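PDB 3HC1: uncharacterized HDOD domain protein from Geobacter sulfurreducens, which is of unknown function but binds two ferric ions in an HD-type site, consistent with a metal-dependent phosphohydrolase of the HDOD family. Local coordinates for residues V29-L40 with R95-L106; W120-I129 with I295-L305. All coordinates share one frame; numbering follows the deposited sequence.

Contact 1. Residues V29-L40 with R95-L106; sequences VPDIVLRIAGKL and REAIFTCAIVDL
Ile36 reaches from helix 31-39 onto the first turn of segment 95-106. From its CB, the CG2 branch, anti to the backbone N, comes down beside Arg95 CB at 4.0 Å. The other branch runs through CG1 to CD1, which meets CG2 of Ile98 at 3.6 Å and lies close to the carbonyl oxygen of Arg95. Ile36 thus spans Arg95 and Ile98, and Ile32 CD1 comes to the same Ile98 methyl, crossing that side chain at about a right angle. One turn back toward the N-terminus of helix 31-39, Val33 divides its methyls: CG1, anti to its backbone N (chi1 167°), approaches CE1 of the Phe99 ring at 3.5 Å, while CG2 packs on Ala102 CB at 3.7 Å. Alanine suits that place, since its single methyl lets the helices, running at 142° to each other, approach to 9.3 Å between axes. Val29 CG1 closes the row against Ile103 CD1 at 3.8 Å. At the opposite end Arg95 stretches out its chain, and Lys39 O lies over one face of the guanidinium, too poorly angled from NH2 for a hydrogen bond; NH2 bonds instead to Asp42 O, just beyond the helix. An alanine in place of Arg95 would probably leave Asp42 O without this donor and Lys39 O without the guanidinium it now lies over. Helices 47-54 and 58-69 pack on Ile98 from outside the pair. Inside the HDOD domain the two helices are therefore joined by apolar side chains, the branched aliphatics and the Phe99 ring, with fit setting their spacing, except where Arg95 meets the Lys39 carbonyl.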
loop_
_atom_site.group_PDB
_atom_site.type_symbol
_atom_site.label_atom_id
_atom_site.label_comp_id
_atom_site.label_asym_id
_atom_site.label_seq_id
_atom_site.Cartn_x
_atom_site.Cartn_y
_atom_site.Cartn_z
ATOM N N VAL A 29 -15.028 -1.663 0.789
ATOM C CA VAL A 29 -14.320 -0.742 1.677
ATOM C C VAL A 29 -15.331 0.296 2.205
ATOM O O VAL A 29 -16.216 0.738 1.450
ATOM C CB VAL A 29 -13.131 -0.045 0.944
ATOM C CG1 VAL A 29 -11.991 -1.043 0.716
ATOM C CG2 VAL A 29 -13.568 0.546 -0.384
ATOM N N PRO A 30 -15.212 0.699 3.495
ATOM C CA PRO A 30 -16.050 1.765 4.102
ATOM C C PRO A 30 -16.195 3.019 3.261
ATOM O O PRO A 30 -15.258 3.398 2.525
ATOM C CB PRO A 30 -15.275 2.118 5.374
ATOM C CG PRO A 30 -14.621 0.848 5.762
ATOM C CD PRO A 30 -14.339 0.074 4.504
ATOM N N ASP A 31 -17.334 3.694 3.379
ATOM C CA ASP A 31 -17.501 4.985 2.698
ATOM C C ASP A 31 -16.421 5.981 3.093
ATOM O O ASP A 31 -16.032 6.847 2.276
ATOM C CB ASP A 31 -18.891 5.589 2.944
ATOM C CG ASP A 31 -19.973 4.786 2.280
ATOM O OD1 ASP A 31 -20.321 3.702 2.815
ATOM O OD2 ASP A 31 -20.439 5.209 1.202
ATOM N N ILE A 32 -15.938 5.874 4.330
ATOM C CA ILE A 32 -14.926 6.838 4.814
ATOM C C ILE A 32 -13.600 6.710 4.029
ATOM O O ILE A 32 -12.897 7.704 3.781
ATOM C CB ILE A 32 -14.724 6.773 6.367
ATOM C CG1 ILE A 32 -14.012 8.053 6.868
ATOM C CG2 ILE A 32 -14.028 5.515 6.787
ATOM C CD1 ILE A 32 -14.171 8.332 8.360
ATOM N N VAL A 33 -13.286 5.480 3.638
ATOM C CA VAL A 33 -12.094 5.169 2.843
ATOM C C VAL A 33 -12.246 5.773 1.447
ATOM O O VAL A 33 -11.381 6.531 1.006
ATOM C CB VAL A 33 -11.799 3.625 2.874
ATOM C CG1 VAL A 33 -10.780 3.214 1.836
ATOM C CG2 VAL A 33 -11.296 3.219 4.211
ATOM N N LEU A 34 -13.381 5.542 0.788
ATOM C CA LEU A 34 -13.668 6.197 -0.507
ATOM C C LEU A 34 -13.759 7.728 -0.369
ATOM O O LEU A 34 -13.233 8.470 -1.217
ATOM C CB LEU A 34 -14.948 5.594 -1.189
ATOM C CG LEU A 34 -15.393 6.114 -2.600
ATOM C CD1 LEU A 34 -14.561 5.522 -3.756
ATOM C CD2 LEU A 34 -16.900 5.879 -2.897
ATOM N N ARG A 35 -14.370 8.219 0.705
ATOM C CA ARG A 35 -14.491 9.682 0.903
ATOM C C ARG A 35 -13.104 10.309 1.033
ATOM O O ARG A 35 -12.762 11.256 0.312
ATOM C CB ARG A 35 -15.362 10.015 2.132
ATOM C CG ARG A 35 -15.580 11.532 2.372
ATOM N N ILE A 36 -12.292 9.738 1.926
ATOM C CA ILE A 36 -10.914 10.216 2.152
ATOM C C ILE A 36 -10.077 10.097 0.882
ATOM O O ILE A 36 -9.461 11.062 0.465
ATOM C CB ILE A 36 -10.215 9.500 3.353
ATOM C CG1 ILE A 36 -10.794 10.021 4.677
ATOM C CG2 ILE A 36 -8.709 9.805 3.365
ATOM C CD1 ILE A 36 -10.361 9.228 5.873
ATOM N N ALA A 37 -10.064 8.913 0.281
ATOM C CA ALA A 37 -9.472 8.707 -1.048
ATOM C C ALA A 37 -9.827 9.795 -2.058
ATOM O O ALA A 37 -8.964 10.214 -2.836
ATOM C CB ALA A 37 -9.876 7.350 -1.592
ATOM N N GLY A 38 -11.081 10.258 -2.044
ATOM C CA GLY A 38 -11.542 11.341 -2.940
ATOM C C GLY A 38 -11.104 12.771 -2.641
ATOM O O GLY A 38 -11.025 13.619 -3.554
ATOM N N LYS A 39 -10.797 13.054 -1.375
ATOM C CA LYS A 39 -10.528 14.422 -0.918
ATOM C C LYS A 39 -9.033 14.753 -0.725
ATOM O O LYS A 39 -8.671 15.865 -0.341
ATOM C CB LYS A 39 -11.281 14.647 0.398
ATOM C CG LYS A 39 -12.811 14.430 0.335
ATOM C CD LYS A 39 -13.556 15.741 0.121
ATOM C CE LYS A 39 -15.060 15.522 -0.068
ATOM N NZ LYS A 39 -15.847 15.308 1.199
ATOM N N LEU A 40 -8.157 13.805 -1.013
ATOM C CA LEU A 40 -6.756 13.958 -0.693
ATOM C C LEU A 40 -6.102 15.229 -1.227
ATOM O O LEU A 40 -5.140 15.737 -0.622
ATOM C CB LEU A 40 -5.988 12.711 -1.147
ATOM C CG LEU A 40 -6.251 11.481 -0.263
ATOM C CD1 LEU A 40 -5.697 10.211 -0.874
ATOM C CD2 LEU A 40 -5.679 11.723 1.163
ATOM N N ARG A 95 -6.334 12.351 8.231
ATOM C CA ARG A 95 -6.863 11.599 7.068
ATOM C C ARG A 95 -6.104 10.276 6.927
ATOM O O ARG A 95 -6.693 9.226 6.712
ATOM C CB ARG A 95 -6.720 12.388 5.761
ATOM C CG ARG A 95 -7.725 13.570 5.492
ATOM C CD ARG A 95 -7.097 14.534 4.439
ATOM N NE ARG A 95 -8.071 15.388 3.783
ATOM C CZ ARG A 95 -7.793 16.490 3.077
ATOM N NH1 ARG A 95 -6.543 16.920 2.897
ATOM N NH2 ARG A 95 -8.792 17.194 2.551
ATOM N N GLU A 96 -4.784 10.345 7.045
ATOM C CA GLU A 96 -3.932 9.174 6.942
ATOM C C GLU A 96 -4.215 8.164 8.015
ATOM O O GLU A 96 -4.297 6.989 7.742
ATOM C CB GLU A 96 -2.463 9.572 7.068
ATOM C CG GLU A 96 -1.519 8.464 6.737
ATOM C CD GLU A 96 -0.077 8.915 6.708
ATOM O OE1 GLU A 96 0.276 9.746 5.834
ATOM O OE2 GLU A 96 0.710 8.416 7.546
ATOM N N ALA A 97 -4.323 8.622 9.254
ATOM C CA ALA A 97 -4.569 7.723 10.391
ATOM C C ALA A 97 -5.968 7.077 10.284
ATOM O O ALA A 97 -6.141 5.874 10.551
ATOM C CB ALA A 97 -4.413 8.471 11.715
ATOM N N ILE A 98 -6.965 7.883 9.930
ATOM C CA ILE A 98 -8.351 7.378 9.758
ATOM C C ILE A 98 -8.418 6.323 8.620
ATOM O O ILE A 98 -8.993 5.225 8.778
ATOM C CB ILE A 98 -9.370 8.537 9.508
ATOM C CG1 ILE A 98 -9.502 9.416 10.771
ATOM C CG2 ILE A 98 -10.731 7.968 9.172
ATOM C CD1 ILE A 98 -10.420 10.612 10.619
ATOM N N PHE A 99 -7.815 6.677 7.493
ATOM C CA PHE A 99 -7.749 5.775 6.372
ATOM C C PHE A 99 -7.182 4.408 6.795
ATOM O O PHE A 99 -7.755 3.373 6.490
ATOM C CB PHE A 99 -6.894 6.379 5.260
ATOM C CG PHE A 99 -6.803 5.517 4.054
ATOM C CD1 PHE A 99 -7.773 5.593 3.070
ATOM C CD2 PHE A 99 -5.755 4.632 3.903
ATOM C CE1 PHE A 99 -7.694 4.787 1.951
ATOM C CE2 PHE A 99 -5.680 3.816 2.772
ATOM C CZ PHE A 99 -6.652 3.911 1.813
ATOM N N THR A 100 -6.079 4.450 7.532
ATOM C CA THR A 100 -5.367 3.255 8.009
ATOM C C THR A 100 -6.222 2.430 8.960
ATOM O O THR A 100 -6.280 1.203 8.862
ATOM C CB THR A 100 -4.024 3.692 8.676
ATOM O OG1 THR A 100 -3.247 4.384 7.682
ATOM C CG2 THR A 100 -3.234 2.515 9.223
ATOM N N CYS A 101 -6.886 3.116 9.894
ATOM C CA CYS A 101 -7.658 2.431 10.916
ATOM C C CYS A 101 -8.930 1.872 10.398
ATOM O O CYS A 101 -9.420 0.937 10.979
ATOM C CB CYS A 101 -7.942 3.340 12.109
ATOM S SG CYS A 101 -6.402 3.744 12.936
ATOM N N ALA A 102 -9.425 2.407 9.285
ATOM C CA ALA A 102 -10.636 1.882 8.641
ATOM C C ALA A 102 -10.284 0.777 7.650
ATOM O O ALA A 102 -10.988 -0.201 7.569
ATOM C CB ALA A 102 -11.436 3.000 7.914
ATOM N N ILE A 103 -9.204 0.940 6.898
ATOM C CA ILE A 103 -8.861 -0.039 5.872
ATOM C C ILE A 103 -8.417 -1.391 6.535
ATOM O O ILE A 103 -8.453 -2.435 5.899
ATOM C CB ILE A 103 -7.829 0.522 4.907
ATOM C CG1 ILE A 103 -7.830 -0.247 3.566
ATOM C CG2 ILE A 103 -6.443 0.566 5.507
ATOM C CD1 ILE A 103 -8.942 0.170 2.664
ATOM N N VAL A 104 -8.000 -1.359 7.796
ATOM C CA VAL A 104 -7.507 -2.579 8.440
ATOM C C VAL A 104 -8.603 -3.677 8.477
ATOM O O VAL A 104 -8.290 -4.852 8.387
ATOM C CB VAL A 104 -6.855 -2.340 9.788
ATOM C CG1 VAL A 104 -7.885 -1.837 10.828
ATOM C CG2 VAL A 104 -6.124 -3.631 10.261
ATOM N N ASP A 105 -9.878 -3.297 8.532
ATOM C CA ASP A 105 -10.960 -4.297 8.479
ATOM C C ASP A 105 -10.962 -5.125 7.199
ATOM O O ASP A 105 -11.276 -6.296 7.228
ATOM C CB ASP A 105 -12.342 -3.642 8.664
ATOM C CG ASP A 105 -12.528 -3.084 10.045
ATOM O OD1 ASP A 105 -11.993 -3.671 11.002
ATOM O OD2 ASP A 105 -13.189 -2.035 10.175
ATOM N N LEU A 106 -10.602 -4.521 6.085
ATOM C CA LEU A 106 -10.408 -5.255 4.847
ATOM C C LEU A 106 -9.375 -6.388 4.961
ATOM O O LEU A 106 -9.580 -7.455 4.419
ATOM C CB LEU A 106 -10.005 -4.321 3.721
ATOM C CG LEU A 106 -9.688 -5.046 2.381
ATOM C CD1 LEU A 106 -11.004 -5.587 1.729
ATOM C CD2 LEU A 106 -8.998 -4.082 1.457
#

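Contact 2. Residues W120-I129 with I295-L305; sequences WAHSLGVARI and IRAAVDELFLL. With FE (Fe (III) ion), chain C.
Trp120 carries Leu305 CD2 over one face of its indole, and Leu305 CD1, from this C-terminal residue, touches Trp120 CB at the root of the ring, 3.6 Å away. Farther out, Trp120 CZ2 comes to the edge of the Phe303 ring, 3.8 Å from CD2. With CG anti to the backbone N (chi1 172°), the indole is carried out to the chain end, and its NE1 gives a hydrogen bond, 3.0 Å long, to water 1, which lies in the ring plane. This water also accepts from Phe303 N and donates to Val299 O, tying the tryptophan to the place where helix 281-302 gives way to the tail. Val299 is a knob in a hole formed by Ala121, Leu124, Gly125 and Arg128. Its CG1 presses on Ala121 O at 3.3 Å, and CG2 lies 4.0 Å from Gly125 N; alanine and glycine suit the floor of this hole because they let a branched residue sink close to the backbone. Arg128 spans the next turn with an extended chain: Leu124 CD2 covers the centre of one guanidinium face, Ala298 CB stands at its edge, and NH1 donates to water 2 at 2.7 Å, which passes the link on to Ile295 O. On helix 116-136 His122 points away from this interface and binds iron through NE2 at 2.2 Å, completed by His152, Asp153, Asp238, Glu249 and water 3. The 295-302 part of helix 281-302 runs at 130° to the 120-129 part of helix 116-136; helix 82-108 meets Trp120 and the tail, helix 142-150 packs on Leu124, and helix 229-243 receives Ile129.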
loop_
_atom_site.group_PDB
_atom_site.type_symbol
_atom_site.label_atom_id
_atom_site.label_comp_id
_atom_site.label_asym_id
_atom_site.label_seq_id
_atom_site.Cartn_x
_atom_site.Cartn_y
_atom_site.Cartn_z
ATOM N N TRP A 120 -1.071 -7.601 5.674
ATOM C CA TRP A 120 -1.154 -6.315 6.321
ATOM C C TRP A 120 0.213 -5.670 6.599
ATOM O O TRP A 120 0.454 -4.510 6.240
ATOM C CB TRP A 120 -1.985 -6.429 7.614
ATOM C CG TRP A 120 -1.964 -5.182 8.457
ATOM C CD1 TRP A 120 -1.369 -5.015 9.672
ATOM C CD2 TRP A 120 -2.627 -3.946 8.156
ATOM N NE1 TRP A 120 -1.611 -3.738 10.141
ATOM C CE2 TRP A 120 -2.365 -3.060 9.214
ATOM C CE3 TRP A 120 -3.372 -3.493 7.065
ATOM C CZ2 TRP A 120 -2.842 -1.738 9.224
ATOM C CZ3 TRP A 120 -3.841 -2.205 7.063
ATOM C CH2 TRP A 120 -3.590 -1.333 8.169
ATOM N N ALA A 121 1.098 -6.416 7.237
ATOM C CA ALA A 121 2.413 -5.905 7.598
ATOM C C ALA A 121 3.168 -5.416 6.352
ATOM O O ALA A 121 3.758 -4.331 6.336
ATOM C CB ALA A 121 3.261 -7.005 8.398
ATOM N N HIS A 122 3.133 -6.218 5.296
ATOM C CA HIS A 122 3.781 -5.847 4.034
ATOM C C HIS A 122 3.162 -4.564 3.415
ATOM O O HIS A 122 3.874 -3.676 2.920
ATOM C CB HIS A 122 3.644 -7.002 3.026
ATOM C CG HIS A 122 4.035 -6.625 1.629
ATOM N ND1 HIS A 122 5.323 -6.279 1.290
ATOM C CD2 HIS A 122 3.294 -6.480 0.504
ATOM C CE1 HIS A 122 5.373 -6.005 -0.003
ATOM N NE2 HIS A 122 4.151 -6.101 -0.503
ATOM N N SER A 123 1.830 -4.492 3.452
ATOM C CA SER A 123 1.096 -3.356 2.891
ATOM C C SER A 123 1.352 -2.083 3.678
ATOM O O SER A 123 1.627 -1.004 3.070
ATOM C CB SER A 123 -0.408 -3.661 2.800
ATOM O OG SER A 123 -0.653 -4.737 1.874
ATOM N N LEU A 124 1.281 -2.180 5.013
ATOM C CA LEU A 124 1.629 -1.053 5.890
ATOM C C LEU A 124 3.080 -0.604 5.702
ATOM O O LEU A 124 3.349 0.598 5.688
ATOM C CB LEU A 124 1.390 -1.395 7.362
ATOM C CG LEU A 124 1.521 -0.250 8.387
ATOM C CD1 LEU A 124 0.617 0.963 8.000
ATOM C CD2 LEU A 124 1.139 -0.804 9.774
ATOM N N GLY A 125 3.998 -1.553 5.537
ATOM C CA GLY A 125 5.417 -1.236 5.310
ATOM C C GLY A 125 5.610 -0.467 4.013
ATOM O O GLY A 125 6.246 0.570 3.996
ATOM N N VAL A 126 5.039 -0.986 2.928
ATOM C CA VAL A 126 5.047 -0.332 1.643
ATOM C C VAL A 126 4.446 1.097 1.702
ATOM O O VAL A 126 5.057 2.042 1.166
ATOM C CB VAL A 126 4.412 -1.209 0.524
ATOM C CG1 VAL A 126 4.215 -0.418 -0.858
ATOM C CG2 VAL A 126 5.318 -2.458 0.317
ATOM N N ALA A 127 3.276 1.247 2.326
ATOM C CA ALA A 127 2.673 2.564 2.493
ATOM C C ALA A 127 3.697 3.520 3.117
ATOM O O ALA A 127 3.921 4.648 2.620
ATOM C CB ALA A 127 1.409 2.494 3.376
ATOM N N ARG A 128 4.258 3.101 4.247
ATOM C CA ARG A 128 5.114 3.980 5.056
ATOM C C ARG A 128 6.410 4.336 4.370
ATOM O O ARG A 128 6.873 5.490 4.436
ATOM C CB ARG A 128 5.403 3.377 6.419
ATOM C CG ARG A 128 4.237 3.426 7.345
ATOM C CD ARG A 128 4.507 2.775 8.705
ATOM N NE ARG A 128 3.340 2.888 9.552
ATOM C CZ ARG A 128 3.241 2.462 10.808
ATOM N NH1 ARG A 128 4.261 1.875 11.426
ATOM N NH2 ARG A 128 2.109 2.658 11.460
ATOM N N ILE A 129 7.041 3.344 3.752
ATOM C CA ILE A 129 8.284 3.576 3.020
ATOM C C ILE A 129 8.034 4.410 1.780
ATOM O O ILE A 129 8.821 5.325 1.482
ATOM C CB ILE A 129 9.020 2.239 2.668
ATOM C CG1 ILE A 129 9.618 1.713 3.981
ATOM C CG2 ILE A 129 10.130 2.471 1.567
ATOM C CD1 ILE A 129 10.043 0.337 4.002
ATOM N N ILE A 295 11.414 0.153 11.490
ATOM C CA ILE A 295 10.156 0.277 10.690
ATOM C C ILE A 295 9.348 -1.030 10.814
ATOM O O ILE A 295 8.155 -1.029 11.156
ATOM C CB ILE A 295 10.444 0.618 9.214
ATOM C CG1 ILE A 295 10.929 2.065 9.064
ATOM C CG2 ILE A 295 9.205 0.402 8.345
ATOM C CD1 ILE A 295 11.712 2.300 7.757
ATOM N N ARG A 296 10.038 -2.150 10.648
ATOM C CA ARG A 296 9.416 -3.462 10.795
ATOM C C ARG A 296 8.828 -3.707 12.179
ATOM O O ARG A 296 7.745 -4.282 12.296
ATOM C CB ARG A 296 10.413 -4.583 10.463
ATOM C CG ARG A 296 10.763 -4.697 9.013
ATOM C CD ARG A 296 11.268 -6.117 8.629
ATOM N NE ARG A 296 12.449 -6.501 9.374
ATOM C CZ ARG A 296 13.726 -6.289 9.024
ATOM N NH1 ARG A 296 14.086 -5.693 7.884
ATOM N NH2 ARG A 296 14.686 -6.702 9.845
ATOM N N ALA A 297 9.553 -3.304 13.213
ATOM C CA ALA A 297 9.022 -3.400 14.580
ATOM C C ALA A 297 7.696 -2.625 14.738
ATOM O O ALA A 297 6.722 -3.135 15.331
ATOM C CB ALA A 297 10.046 -2.943 15.614
ATOM N N ALA A 298 7.668 -1.408 14.216
ATOM C CA ALA A 298 6.528 -0.541 14.367
ATOM C C ALA A 298 5.327 -1.159 13.605
ATOM O O ALA A 298 4.222 -1.376 14.165
ATOM C CB ALA A 298 6.875 0.869 13.841
ATOM N N VAL A 299 5.566 -1.512 12.350
ATOM C CA VAL A 299 4.552 -2.209 11.568
ATOM C C VAL A 299 3.973 -3.418 12.299
ATOM O O VAL A 299 2.740 -3.559 12.410
ATOM C CB VAL A 299 5.092 -2.636 10.179
ATOM C CG1 VAL A 299 4.161 -3.595 9.525
ATOM C CG2 VAL A 299 5.273 -1.418 9.300
ATOM N N ASP A 300 4.849 -4.263 12.838
ATOM C CA ASP A 300 4.416 -5.536 13.412
ATOM C C ASP A 300 3.623 -5.314 14.661
ATOM O O ASP A 300 2.778 -6.129 15.023
ATOM C CB ASP A 300 5.617 -6.405 13.744
ATOM C CG ASP A 300 6.195 -7.107 12.522
ATOM O OD1 ASP A 300 5.612 -7.072 11.398
ATOM O OD2 ASP A 300 7.262 -7.721 12.702
ATOM N N GLU A 301 3.890 -4.216 15.339
ATOM C CA GLU A 301 3.287 -4.012 16.625
ATOM C C GLU A 301 1.939 -3.308 16.591
ATOM O O GLU A 301 1.169 -3.459 17.529
ATOM C CB GLU A 301 4.278 -3.303 17.532
ATOM C CG GLU A 301 5.393 -4.269 18.000
ATOM C CD GLU A 301 6.741 -3.582 18.234
ATOM O OE1 GLU A 301 6.770 -2.418 18.697
ATOM O OE2 GLU A 301 7.776 -4.226 17.942
ATOM N N LEU A 302 1.609 -2.622 15.499
ATOM C CA LEU A 302 0.520 -1.633 15.549
ATOM C C LEU A 302 -0.838 -2.262 15.806
ATOM O O LEU A 302 -1.511 -1.935 16.794
ATOM C CB LEU A 302 0.449 -0.799 14.275
ATOM C CG LEU A 302 -0.745 0.153 14.213
ATOM C CD1 LEU A 302 -0.568 1.283 15.214
ATOM C CD2 LEU A 302 -0.922 0.666 12.806
ATOM N N PHE A 303 -1.259 -3.102 14.862
ATOM C CA PHE A 303 -2.445 -3.917 15.024
ATOM C C PHE A 303 -1.932 -5.344 14.875
ATOM O O PHE A 303 -1.031 -5.621 14.037
ATOM C CB PHE A 303 -3.513 -3.633 13.957
ATOM C CG PHE A 303 -4.065 -2.210 13.957
ATOM C CD1 PHE A 303 -4.691 -1.679 15.079
ATOM C CD2 PHE A 303 -3.998 -1.420 12.795
ATOM C CE1 PHE A 303 -5.211 -0.387 15.067
ATOM C CE2 PHE A 303 -4.521 -0.133 12.763
ATOM C CZ PHE A 303 -5.128 0.388 13.907
ATOM N N LEU A 304 -2.527 -6.223 15.685
ATOM C CA LEU A 304 -2.297 -7.659 15.664
ATOM C C LEU A 304 -3.427 -8.306 14.856
ATOM O O LEU A 304 -4.573 -8.336 15.344
ATOM C CB LEU A 304 -2.336 -8.184 17.125
ATOM N N LEU A 305 -3.148 -8.808 13.647
ATOM C CA LEU A 305 -4.208 -9.439 12.825
ATOM C C LEU A 305 -4.145 -10.972 12.871
ATOM O O LEU A 305 -3.009 -11.373 13.168
ATOM C CB LEU A 305 -4.101 -9.022 11.373
ATOM C CG LEU A 305 -3.997 -7.572 10.915
ATOM C CD1 LEU A 305 -4.761 -7.513 9.575
ATOM C CD2 LEU A 305 -4.552 -6.583 11.905
ATOM O OXT LEU A 305 -5.118 -11.771 12.568
HETATM FE FE FE C . 3.661 -6.015 -2.660
HETATM O O HOH W 1 -0.029 -3.679 12.695
HETATM O O HOH W 2 6.819 1.622 10.512
HETATM O O HOH W 3 3.597 -5.932 -4.646
#

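Contacts 1 and 2 have centres about 17 Å apart and meet with helix 82-108 on one side and, on the other, Trp120 of helix 116-136 together with the C-terminal tail. Residues of segment 95-106 that take no part in contact 1 receive this tail: Cys101 SG touches Phe303 CZ at 3.7 Å, and Val104 CG2 lies equally near Leu305 CD2. Trp120 CH2 also rests 3.8 Å from Val104 CB. Only contact 2 holds an iron ligand, His122; in contact 1, the side chain of Leu106 is about 13 Å from an iron and about 9 Å from that of the bridging ligand Asp153. Helix 82-108 thus joins the two contacts.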